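Long-range contacts in glycosylation Associate Protein 3 (PDB 6OYC), which probably serves as a sugar-binding partner of Gap1 and Gap2 in the accessory Sec system, which glycosylates and exports streptococcal adhesins: residues Y6-D10 against L43-S47; S29-P35 against C128-H134; V163-V169 against Q188-S194; S200-I204 against Q232-A236. All coordinates share one frame; numbering follows the deposited sequence.

Contact 1. Residues Y6-D10 against L43-S47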
# COMPACT_ATOMS: atom_id res chain seq x y z
N TYR C 6 -6.03 -0.15 5.04
CA TYR C 6 -5.64 1.09 4.39
C TYR C 6 -6.78 1.47 3.46
O TYR C 6 -7.27 0.64 2.68
CB TYR C 6 -4.32 0.95 3.64
CG TYR C 6 -3.10 0.83 4.55
CD1 TYR C 6 -2.74 -0.39 5.11
CD2 TYR C 6 -2.28 1.94 4.83
CE1 TYR C 6 -1.61 -0.51 5.95
CE2 TYR C 6 -1.15 1.83 5.66
CZ TYR C 6 -0.82 0.61 6.21
OH TYR C 6 0.29 0.49 7.02
N ILE C 7 -7.21 2.72 3.55
CA ILE C 7 -8.49 3.16 3.02
C ILE C 7 -8.23 4.36 2.11
O ILE C 7 -7.64 5.35 2.55
CB ILE C 7 -9.45 3.51 4.17
CG1 ILE C 7 -9.91 2.24 4.88
CG2 ILE C 7 -10.62 4.25 3.70
CD1 ILE C 7 -10.15 2.45 6.39
N TYR C 8 -8.69 4.26 0.87
CA TYR C 8 -8.30 5.17 -0.20
C TYR C 8 -9.52 5.91 -0.75
O TYR C 8 -10.64 5.40 -0.74
CB TYR C 8 -7.61 4.39 -1.33
CG TYR C 8 -6.32 3.75 -0.88
CD1 TYR C 8 -5.12 4.46 -0.93
CD2 TYR C 8 -6.29 2.46 -0.39
CE1 TYR C 8 -3.93 3.88 -0.50
CE2 TYR C 8 -5.12 1.88 0.04
CZ TYR C 8 -3.95 2.58 -0.02
OH TYR C 8 -2.77 1.99 0.42
N TRP C 9 -9.27 7.12 -1.24
CA TRP C 9 -10.33 7.95 -1.83
C TRP C 9 -10.59 7.48 -3.26
O TRP C 9 -9.71 7.55 -4.13
CB TRP C 9 -9.92 9.42 -1.79
CG TRP C 9 -10.91 10.41 -2.36
CD1 TRP C 9 -12.01 10.14 -3.13
CD2 TRP C 9 -10.87 11.83 -2.21
NE1 TRP C 9 -12.65 11.30 -3.46
CE2 TRP C 9 -11.98 12.35 -2.90
CE3 TRP C 9 -10.01 12.71 -1.55
CZ2 TRP C 9 -12.25 13.72 -2.97
CZ3 TRP C 9 -10.28 14.07 -1.61
CH2 TRP C 9 -11.39 14.56 -2.32
N ASP C 10 -11.81 7.00 -3.51
CA ASP C 10 -12.26 6.60 -4.83
C ASP C 10 -13.09 7.71 -5.49
O ASP C 10 -13.76 8.49 -4.81
CB ASP C 10 -13.08 5.32 -4.71
CG ASP C 10 -13.07 4.53 -5.97
OD1 ASP C 10 -13.89 4.84 -6.85
OD2 ASP C 10 -12.23 3.62 -6.08
N LEU C 43 -16.30 15.67 1.35
CA LEU C 43 -15.58 15.38 0.11
C LEU C 43 -15.70 13.93 -0.30
O LEU C 43 -15.64 13.61 -1.49
CB LEU C 43 -14.09 15.72 0.24
CG LEU C 43 -13.72 17.15 0.60
CD1 LEU C 43 -12.35 17.17 1.25
CD2 LEU C 43 -13.75 18.05 -0.65
N TYR C 44 -15.84 13.03 0.68
CA TYR C 44 -15.87 11.61 0.40
C TYR C 44 -16.31 10.87 1.65
O TYR C 44 -15.94 11.25 2.77
CB TYR C 44 -14.49 11.11 -0.07
CG TYR C 44 -14.60 9.72 -0.61
CD1 TYR C 44 -15.15 9.48 -1.86
CD2 TYR C 44 -14.21 8.62 0.16
CE1 TYR C 44 -15.29 8.20 -2.35
CE2 TYR C 44 -14.33 7.33 -0.33
CZ TYR C 44 -14.87 7.13 -1.59
OH TYR C 44 -15.02 5.85 -2.08
N THR C 45 -17.08 9.80 1.46
CA THR C 45 -17.55 8.98 2.57
C THR C 45 -17.33 7.50 2.26
O THR C 45 -17.76 7.01 1.21
CB THR C 45 -19.04 9.23 2.87
OG1 THR C 45 -19.18 10.55 3.41
CG2 THR C 45 -19.55 8.24 3.93
N TRP C 46 -16.66 6.82 3.17
CA TRP C 46 -16.50 5.37 3.19
C TRP C 46 -17.56 4.73 4.08
O TRP C 46 -18.03 5.34 5.05
CB TRP C 46 -15.11 4.99 3.72
CG TRP C 46 -13.95 5.48 2.93
CD1 TRP C 46 -13.29 4.81 1.94
CD2 TRP C 46 -13.27 6.74 3.09
NE1 TRP C 46 -12.25 5.57 1.46
CE2 TRP C 46 -12.21 6.75 2.16
CE3 TRP C 46 -13.45 7.85 3.92
CZ2 TRP C 46 -11.34 7.84 2.03
CZ3 TRP C 46 -12.58 8.92 3.80
CH2 TRP C 46 -11.54 8.91 2.86
N SER C 47 -17.91 3.48 3.79
CA SER C 47 -19.00 2.85 4.53
C SER C 47 -18.68 1.40 4.88
O SER C 47 -18.03 0.69 4.11
CB SER C 47 -20.32 2.92 3.73
OG SER C 47 -21.34 2.27 4.47

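Contact 2. Residues S29-P35 against C128-H134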
# COMPACT_ATOMS: atom_id res chain seq x y z
N SER C 29 -3.44 8.43 -4.79
CA SER C 29 -3.67 9.66 -4.05
C SER C 29 -4.54 10.62 -4.84
O SER C 29 -4.78 10.45 -6.04
CB SER C 29 -2.33 10.31 -3.71
OG SER C 29 -1.52 9.40 -3.02
N VAL C 30 -5.04 11.64 -4.14
CA VAL C 30 -5.96 12.62 -4.72
C VAL C 30 -5.43 14.02 -4.44
O VAL C 30 -5.18 14.38 -3.28
CB VAL C 30 -7.39 12.46 -4.17
CG1 VAL C 30 -8.35 13.37 -4.91
CG2 VAL C 30 -7.83 11.01 -4.28
N CYS C 31 -5.25 14.81 -5.50
CA CYS C 31 -4.87 16.22 -5.38
C CYS C 31 -6.10 17.11 -5.52
O CYS C 31 -6.84 17.02 -6.51
CB CYS C 31 -3.81 16.60 -6.42
SG CYS C 31 -3.34 18.38 -6.37
N PHE C 32 -6.32 17.97 -4.54
CA PHE C 32 -7.48 18.85 -4.45
C PHE C 32 -7.04 20.29 -4.68
O PHE C 32 -6.05 20.75 -4.10
CB PHE C 32 -8.14 18.67 -3.08
CG PHE C 32 -9.24 19.66 -2.77
CD1 PHE C 32 -8.96 21.02 -2.58
CD2 PHE C 32 -10.54 19.21 -2.59
CE1 PHE C 32 -9.97 21.91 -2.28
CE2 PHE C 32 -11.55 20.09 -2.27
CZ PHE C 32 -11.27 21.45 -2.12
N GLU C 33 -7.80 21.01 -5.50
CA GLU C 33 -7.53 22.42 -5.73
C GLU C 33 -8.86 23.15 -5.85
O GLU C 33 -9.61 22.95 -6.82
CB GLU C 33 -6.68 22.63 -6.99
CG GLU C 33 -6.40 24.10 -7.29
CD GLU C 33 -5.98 24.32 -8.72
OE1 GLU C 33 -5.89 23.32 -9.48
OE2 GLU C 33 -5.74 25.48 -9.10
N ASN C 34 -9.18 23.97 -4.85
CA ASN C 34 -10.36 24.82 -4.90
C ASN C 34 -10.00 26.14 -4.23
O ASN C 34 -10.07 26.27 -3.00
CB ASN C 34 -11.57 24.16 -4.23
CG ASN C 34 -12.85 24.87 -4.54
OD1 ASN C 34 -12.86 26.09 -4.70
ND2 ASN C 34 -13.95 24.12 -4.63
N PRO C 35 -9.59 27.13 -5.01
CA PRO C 35 -9.09 28.38 -4.41
C PRO C 35 -10.17 29.14 -3.68
O PRO C 35 -9.86 29.91 -2.77
CB PRO C 35 -8.56 29.17 -5.62
CG PRO C 35 -8.57 28.20 -6.79
CD PRO C 35 -9.64 27.21 -6.48
N CYS C 128 -10.15 24.62 3.18
CA CYS C 128 -8.82 24.40 2.62
C CYS C 128 -8.81 24.57 1.11
O CYS C 128 -9.71 24.09 0.41
CB CYS C 128 -8.30 23.02 2.99
SG CYS C 128 -6.67 22.66 2.30
N SER C 129 -7.77 25.22 0.60
CA SER C 129 -7.66 25.51 -0.83
C SER C 129 -6.90 24.46 -1.61
O SER C 129 -7.17 24.27 -2.80
CB SER C 129 -6.98 26.87 -1.02
OG SER C 129 -7.88 27.92 -0.72
N ASP C 130 -5.93 23.79 -0.98
CA ASP C 130 -5.10 22.81 -1.65
C ASP C 130 -4.68 21.75 -0.65
O ASP C 130 -4.20 22.07 0.43
CB ASP C 130 -3.82 23.41 -2.25
CG ASP C 130 -4.09 24.56 -3.16
OD1 ASP C 130 -4.36 25.66 -2.64
OD2 ASP C 130 -3.98 24.40 -4.39
N PHE C 131 -4.83 20.48 -1.04
CA PHE C 131 -4.24 19.38 -0.29
C PHE C 131 -4.09 18.17 -1.20
O PHE C 131 -4.74 18.07 -2.25
CB PHE C 131 -5.08 19.05 0.95
CG PHE C 131 -6.46 18.51 0.63
CD1 PHE C 131 -6.65 17.16 0.36
CD2 PHE C 131 -7.56 19.34 0.64
CE1 PHE C 131 -7.91 16.67 0.08
CE2 PHE C 131 -8.83 18.85 0.37
CZ PHE C 131 -9.00 17.52 0.09
N THR C 132 -3.22 17.24 -0.78
CA THR C 132 -3.07 15.93 -1.38
C THR C 132 -3.43 14.88 -0.34
O THR C 132 -2.76 14.77 0.69
CB THR C 132 -1.64 15.68 -1.89
OG1 THR C 132 -1.34 16.59 -2.95
CG2 THR C 132 -1.51 14.24 -2.43
N PHE C 133 -4.48 14.12 -0.61
CA PHE C 133 -4.91 13.04 0.27
C PHE C 133 -4.31 11.72 -0.20
O PHE C 133 -4.36 11.41 -1.40
CB PHE C 133 -6.43 12.93 0.31
CG PHE C 133 -6.94 11.73 1.06
CD1 PHE C 133 -7.06 11.75 2.44
CD2 PHE C 133 -7.27 10.56 0.38
CE1 PHE C 133 -7.52 10.64 3.13
CE2 PHE C 133 -7.73 9.45 1.05
CZ PHE C 133 -7.86 9.49 2.43
N HIS C 134 -3.74 10.97 0.73
CA HIS C 134 -3.15 9.66 0.41
C HIS C 134 -4.05 8.52 0.87
O HIS C 134 -4.47 7.70 0.06
CB HIS C 134 -1.76 9.53 1.03
CG HIS C 134 -0.80 10.56 0.55
ND1 HIS C 134 -0.43 10.66 -0.78
CD2 HIS C 134 -0.16 11.57 1.19
CE1 HIS C 134 0.40 11.68 -0.93
NE2 HIS C 134 0.58 12.25 0.25

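Contact 3. Residues V163-V169 against Q188-S194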
# COMPACT_ATOMS: atom_id res chain seq x y z
N VAL C 163 27.02 -14.54 -0.68
CA VAL C 163 25.64 -14.33 -1.09
C VAL C 163 25.08 -13.14 -0.32
O VAL C 163 25.31 -13.00 0.88
CB VAL C 163 24.79 -15.59 -0.85
CG1 VAL C 163 23.40 -15.44 -1.45
CG2 VAL C 163 25.47 -16.82 -1.43
N LEU C 164 24.36 -12.28 -1.03
CA LEU C 164 23.48 -11.30 -0.41
C LEU C 164 22.04 -11.65 -0.79
O LEU C 164 21.70 -11.70 -1.98
CB LEU C 164 23.82 -9.88 -0.85
CG LEU C 164 22.83 -8.88 -0.27
CD1 LEU C 164 22.90 -8.86 1.26
CD2 LEU C 164 23.07 -7.50 -0.85
N ASN C 165 21.22 -11.91 0.22
CA ASN C 165 19.80 -12.19 0.03
C ASN C 165 19.03 -10.96 0.48
O ASN C 165 18.98 -10.65 1.67
CB ASN C 165 19.39 -13.44 0.78
CG ASN C 165 20.06 -14.69 0.22
OD1 ASN C 165 20.06 -14.92 -0.99
ND2 ASN C 165 20.64 -15.50 1.11
N LEU C 166 18.47 -10.24 -0.48
CA LEU C 166 17.74 -9.00 -0.24
C LEU C 166 16.25 -9.32 -0.23
O LEU C 166 15.69 -9.72 -1.25
CB LEU C 166 18.07 -7.98 -1.33
CG LEU C 166 18.47 -6.59 -0.88
CD1 LEU C 166 19.60 -6.68 0.15
CD2 LEU C 166 18.91 -5.78 -2.09
N LEU C 167 15.61 -9.15 0.92
CA LEU C 167 14.17 -9.38 1.04
C LEU C 167 13.45 -8.04 0.93
O LEU C 167 13.54 -7.20 1.82
CB LEU C 167 13.81 -10.07 2.35
CG LEU C 167 12.30 -10.31 2.42
CD1 LEU C 167 11.89 -11.23 1.29
CD2 LEU C 167 11.88 -10.89 3.76
N LEU C 168 12.71 -7.87 -0.16
CA LEU C 168 11.93 -6.66 -0.39
C LEU C 168 10.66 -6.76 0.45
O LEU C 168 9.81 -7.62 0.20
CB LEU C 168 11.62 -6.52 -1.88
CG LEU C 168 12.52 -5.66 -2.79
CD1 LEU C 168 13.99 -5.87 -2.49
CD2 LEU C 168 12.24 -5.92 -4.27
N VAL C 169 10.53 -5.89 1.44
CA VAL C 169 9.43 -5.94 2.40
C VAL C 169 8.39 -4.91 1.97
O VAL C 169 8.72 -3.73 1.79
CB VAL C 169 9.93 -5.69 3.83
CG1 VAL C 169 8.76 -5.64 4.80
CG2 VAL C 169 10.94 -6.75 4.25
N GLN C 188 16.97 -18.84 5.71
CA GLN C 188 18.20 -18.27 5.17
C GLN C 188 18.61 -17.04 5.97
O GLN C 188 17.89 -16.56 6.84
CB GLN C 188 18.05 -17.86 3.70
CG GLN C 188 17.86 -18.98 2.72
CD GLN C 188 16.92 -18.58 1.62
OE1 GLN C 188 15.70 -18.70 1.78
NE2 GLN C 188 17.46 -18.10 0.51
N LYS C 189 19.81 -16.57 5.66
CA LYS C 189 20.27 -15.22 5.96
C LYS C 189 19.64 -14.23 4.98
O LYS C 189 19.43 -14.56 3.80
CB LYS C 189 21.80 -15.17 5.84
CG LYS C 189 22.28 -15.23 4.39
CD LYS C 189 23.75 -15.53 4.24
CE LYS C 189 24.18 -15.30 2.81
NZ LYS C 189 25.25 -14.27 2.74
N VAL C 190 19.34 -13.02 5.45
CA VAL C 190 18.67 -12.04 4.60
C VAL C 190 18.87 -10.63 5.15
O VAL C 190 19.07 -10.44 6.35
CB VAL C 190 17.16 -12.37 4.46
CG1 VAL C 190 16.36 -11.80 5.62
CG2 VAL C 190 16.64 -11.89 3.13
N GLU C 191 18.80 -9.65 4.25
CA GLU C 191 18.73 -8.23 4.59
C GLU C 191 17.37 -7.68 4.16
O GLU C 191 17.00 -7.79 2.99
CB GLU C 191 19.86 -7.45 3.91
CG GLU C 191 21.25 -7.71 4.44
CD GLU C 191 21.51 -6.99 5.75
OE1 GLU C 191 21.46 -5.74 5.76
OE2 GLU C 191 21.73 -7.69 6.77
N LEU C 192 16.64 -7.09 5.10
CA LEU C 192 15.33 -6.52 4.82
C LEU C 192 15.46 -5.07 4.37
O LEU C 192 16.14 -4.27 5.02
CB LEU C 192 14.42 -6.59 6.04
CG LEU C 192 14.41 -7.93 6.77
CD1 LEU C 192 13.45 -7.85 7.95
CD2 LEU C 192 14.01 -9.01 5.83
N VAL C 193 14.76 -4.72 3.29
CA VAL C 193 14.66 -3.34 2.86
C VAL C 193 13.21 -3.04 2.54
O VAL C 193 12.39 -3.93 2.33
CB VAL C 193 15.57 -3.02 1.66
CG1 VAL C 193 17.05 -3.03 2.10
CG2 VAL C 193 15.35 -4.02 0.53
N SER C 194 12.89 -1.75 2.54
CA SER C 194 11.54 -1.30 2.22
C SER C 194 11.62 0.17 1.81
O SER C 194 12.67 0.80 1.87
CB SER C 194 10.59 -1.50 3.39
OG SER C 194 9.24 -1.44 2.96

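Contact 4. Residues S200-I204 against Q232-A236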
# COMPACT_ATOMS: atom_id res chain seq x y z
N SER C 200 4.42 6.31 0.15
CA SER C 200 4.59 5.49 -1.04
C SER C 200 4.72 3.99 -0.73
O SER C 200 5.39 3.59 0.23
CB SER C 200 5.81 5.96 -1.83
OG SER C 200 6.03 5.14 -2.97
N ASP C 201 4.11 3.17 -1.59
CA ASP C 201 4.22 1.72 -1.53
C ASP C 201 5.22 1.16 -2.53
O ASP C 201 5.39 -0.06 -2.60
CB ASP C 201 2.86 1.06 -1.80
CG ASP C 201 1.87 1.32 -0.69
OD1 ASP C 201 0.76 1.82 -1.01
OD2 ASP C 201 2.19 1.02 0.49
N SER C 202 5.86 2.01 -3.33
CA SER C 202 6.72 1.51 -4.39
C SER C 202 8.02 0.97 -3.81
O SER C 202 8.56 1.51 -2.84
CB SER C 202 7.05 2.60 -5.40
OG SER C 202 8.06 2.16 -6.29
N LEU C 203 8.51 -0.11 -4.41
CA LEU C 203 9.82 -0.65 -4.08
C LEU C 203 10.81 -0.49 -5.22
O LEU C 203 11.91 -1.03 -5.16
CB LEU C 203 9.68 -2.12 -3.67
CG LEU C 203 8.89 -2.21 -2.37
CD1 LEU C 203 8.59 -3.65 -1.99
CD2 LEU C 203 9.64 -1.50 -1.25
N ILE C 204 10.44 0.25 -6.27
CA ILE C 204 11.37 0.65 -7.31
C ILE C 204 11.90 2.01 -6.89
O ILE C 204 11.23 3.03 -7.07
CB ILE C 204 10.69 0.68 -8.68
CG1 ILE C 204 10.20 -0.72 -9.02
CG2 ILE C 204 11.63 1.24 -9.75
CD1 ILE C 204 9.46 -0.83 -10.31
N GLN C 232 4.01 -5.26 -4.93
CA GLN C 232 4.99 -4.23 -5.27
C GLN C 232 6.42 -4.75 -5.23
O GLN C 232 7.25 -4.35 -6.05
CB GLN C 232 4.83 -3.02 -4.35
CG GLN C 232 3.61 -2.12 -4.69
CD GLN C 232 3.70 -1.53 -6.09
OE1 GLN C 232 4.75 -1.04 -6.49
NE2 GLN C 232 2.59 -1.57 -6.83
N GLY C 233 6.72 -5.65 -4.29
CA GLY C 233 8.05 -6.26 -4.27
C GLY C 233 8.30 -7.13 -5.49
O GLY C 233 9.37 -7.08 -6.09
N ASN C 234 7.31 -7.96 -5.85
CA ASN C 234 7.46 -8.78 -7.05
C ASN C 234 7.69 -7.91 -8.27
O ASN C 234 8.51 -8.23 -9.14
CB ASN C 234 6.22 -9.66 -7.27
CG ASN C 234 6.04 -10.73 -6.20
OD1 ASN C 234 7.01 -11.25 -5.66
ND2 ASN C 234 4.80 -11.06 -5.91
N PHE C 235 6.98 -6.78 -8.35
CA PHE C 235 7.15 -5.87 -9.48
C PHE C 235 8.54 -5.24 -9.46
O PHE C 235 9.24 -5.24 -10.47
CB PHE C 235 6.07 -4.80 -9.43
CG PHE C 235 5.98 -3.96 -10.66
CD1 PHE C 235 6.01 -4.53 -11.92
CD2 PHE C 235 5.84 -2.58 -10.56
CE1 PHE C 235 5.93 -3.75 -13.06
CE2 PHE C 235 5.74 -1.79 -11.70
CZ PHE C 235 5.80 -2.38 -12.95
N ALA C 236 8.94 -4.70 -8.31
CA ALA C 236 10.28 -4.15 -8.17
C ALA C 236 11.35 -5.20 -8.49
O ALA C 236 12.31 -4.91 -9.22
CB ALA C 236 10.48 -3.59 -6.77
O HOH W 1 7.35 -1.37 -6.26

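Contact 1. Residues Y6-D10 against L43-S47
Tyr-44 reaches from strand 41-47 to the chain just beyond strand 4-7 and lays one face of its ring against Trp-9 and Asp-10. Its CB lies over the five-membered ring of Trp-9, 3.9 Å from the centroid. CG, next along, stands 3.6 Å from CD1 of Trp-9, and CD1 of Tyr-44 comes to 3.5 Å of the same Trp-9 CD1. The Trp-9 five-membered ring and the Tyr-44 ring are inclined by 32°, an oblique pair, and the side chains run past each other in opposite directions. Farther out, CE1 comes close to Asp-10 O, Asp-10 N lies over the same ring face as Trp-9, and OH ends 3.3 Å from CB of Asp-10. With CG anti to the backbone N (chi1 -169°), the Tyr-44 ring is carried toward residues 9 and 10. Here the edge strand of the four-stranded antiparallel sheet meets the six-stranded one, the two-sheet packing of a beta-sandwich, consistent with a galactose-binding-domain-like module. Trp-46 fills the neighbouring position, its indole held between Tyr-44 CD2 on one face and Ile-7 CG2 on the other. Its NE1 donates to Tyr-8 O at 2.7 Å; the oxygen lies near the indole plane, yet the N-H arrives from above the carbonyl plane. At the far end, Trp-9 CH2 rests 3.9 Å from Leu-43 CB, while Phe-25 meets the Trp-9 indole edge-to-face.

Contact 2. Residues S29-P35 against C128-H134
Val-30 O is gripped twice by strand 130-134: Phe-133 N donates to it at 2.8 Å, and Thr-132 CA brings its C-H to Val-30 O, with CA and O 3.2 Å apart. The return bond from Val-30 N to Phe-133 O completes one hydrogen-bonded pair of this antiparallel join. Phe-32 with Phe-131 forms the next such pair, in which Phe-32 N donates to Phe-131 O at 2.8 Å and the reverse bond is weak. Asn-34 N to Ser-129 O continues the pairing past the strand end. On the face turned to the sandwich core, Phe-131 CG takes the crowded position between backbone N and carbonyl carbon (chi1 65°), which swings its ring over Phe-32. CB of Phe-32 stands 3.5 Å from the Phe-131 centroid; the ring planes are 18° apart but slid, with little overlap. Leu-43 touches both rings. On the other face, the side chains of Glu-33 and Asp-130 run side by side, pointing the same way, with Glu-33 OE2 5.1 Å from Asp-130 OD2, and may raise each other's pKa slightly. Ser-29 OG meets His-134 ND1 at 2.8 Å, near the imidazole plane. Since NE2 bonds Glu-77, both ring nitrogens are engaged, which fixes the ring's rotation, and the carboxylate would tend to stabilise a proton on the imidazole.

Contact 3. Residues V163-V169 against Q188-S194
Asn-165 and Glu-191 start the backbone pairing of two parallel strands, with Glu-191 N donating to Asn-165 O at 2.8 Å. The bonds then zigzag between the chains: Leu-167 N to Glu-191 O, Val-193 N to Leu-167 O at 3.1 Å, and Val-169 N to Val-193 O. Leu-167 thus bonds with both N-H and carbonyl to the residues flanking Leu-192, the pattern of parallel strands. The short strand axes are 32° apart, a marked twist.

Side-chain polar bonds close the two ends. Asn-165 ND2 donates to Lys-189 O at 3.1 Å, the N-H arriving tilted from the carbonyl plane, while its OD1 is held by Asn-225; the amide is thereby tied on both sides. Ser-194 OG, anti to the backbone N (chi1 -163°), turns back to donate to Val-169 O at 2.6 Å.

Apolar contacts cover both faces of the pair. On one, Leu-167 and Leu-192 lie side by side, pointing the same way, with CD2 to CD2 3.5 Å; CG2 of Val-190 touches CB of Leu-167, also at 3.5 Å, and Val-169 CG2 packs on Leu-192 CB at 3.9 Å. On the other, Leu-166 CD1 reaches Glu-191 CB at 3.8 Å, and Leu-168 CD1 meets Val-193 CG2 across an oblique approach.

The two strands belong to a beta-alpha-beta unit with helix 171-174, whose Ser-174 touches both Val-169 and Ser-194. Strand 191-193 is an edge strand, within this chain, of the five-stranded parallel sheet, and strand 163-168 passes the pairing on to strand 223-227.

Contact 4. Residues S200-I204 against Q232-A236
Leu-203 and Ile-204 lay their side chains against Ala-236 on helix 231-243, the helix that follows strand 223-227 in the parallel alpha/beta domain. CB of Leu-203 sits 3.5 Å from CB of Ala-236. Its CD1 ends 3.5 Å from CA of Gly-233, directly against the helix backbone. Ile-204 runs CG1 alongside Ala-236, 3.5 Å from CA, and carries CD1 on to Phe-235 CD2 at 4.0 Å. Phe-235 is backed in turn by Phe-258, Leu-261 and Leu-262.

Gln-232 packs its CB and CG against Asp-201 O and bends at chi2 (-61°), which turns its amide back beside the 200-204 chain; NE2 is taken by Leu-261 O. The chain is shaped by two successive ST turns: Ser-200 OG accepts from Ser-202 N, and Ser-202 OG from Ile-204 N at 3.1 Å. Asp-201 forms a salt bridge with Lys-28, Asn-195 ND2 donates to Ser-202 O, and Tyr-240 OH is bonded to Leu-203 O. No direct hydrogen bond joins the two segments; one water bridges them, accepting from Leu-203 N and donating to Gln-232 OE1 at 2.6 Å and to Gln-232 O at 3.0 Å.

Contacts 1 and 2 share the core of the beta-sandwich, centres about 14 Å apart, and touch where Leu-43 CD2 meets Phe-32 CE2 at 3.4 Å and Trp-9 CB meets Phe-133 CE2 at 3.6 Å. Contacts 3 and 4 are likewise about 14 Å apart centre to centre in the alpha/beta part, where Leu-168 CD2 packs 3.8 Å from Ala-236 CB. The two halves approach at contacts 1 and 4: Tyr-8 OH lies 3.8 Å from Asp-201 OD1, with Lys-172 bonded to Tyr-8 and touching Asp-201. Contacts 2 and 3 are about 37 Å apart between centres. A bound glycerol, probably from crystallisation, lies about 4 Å from the Ile-204 side chain in contact 4.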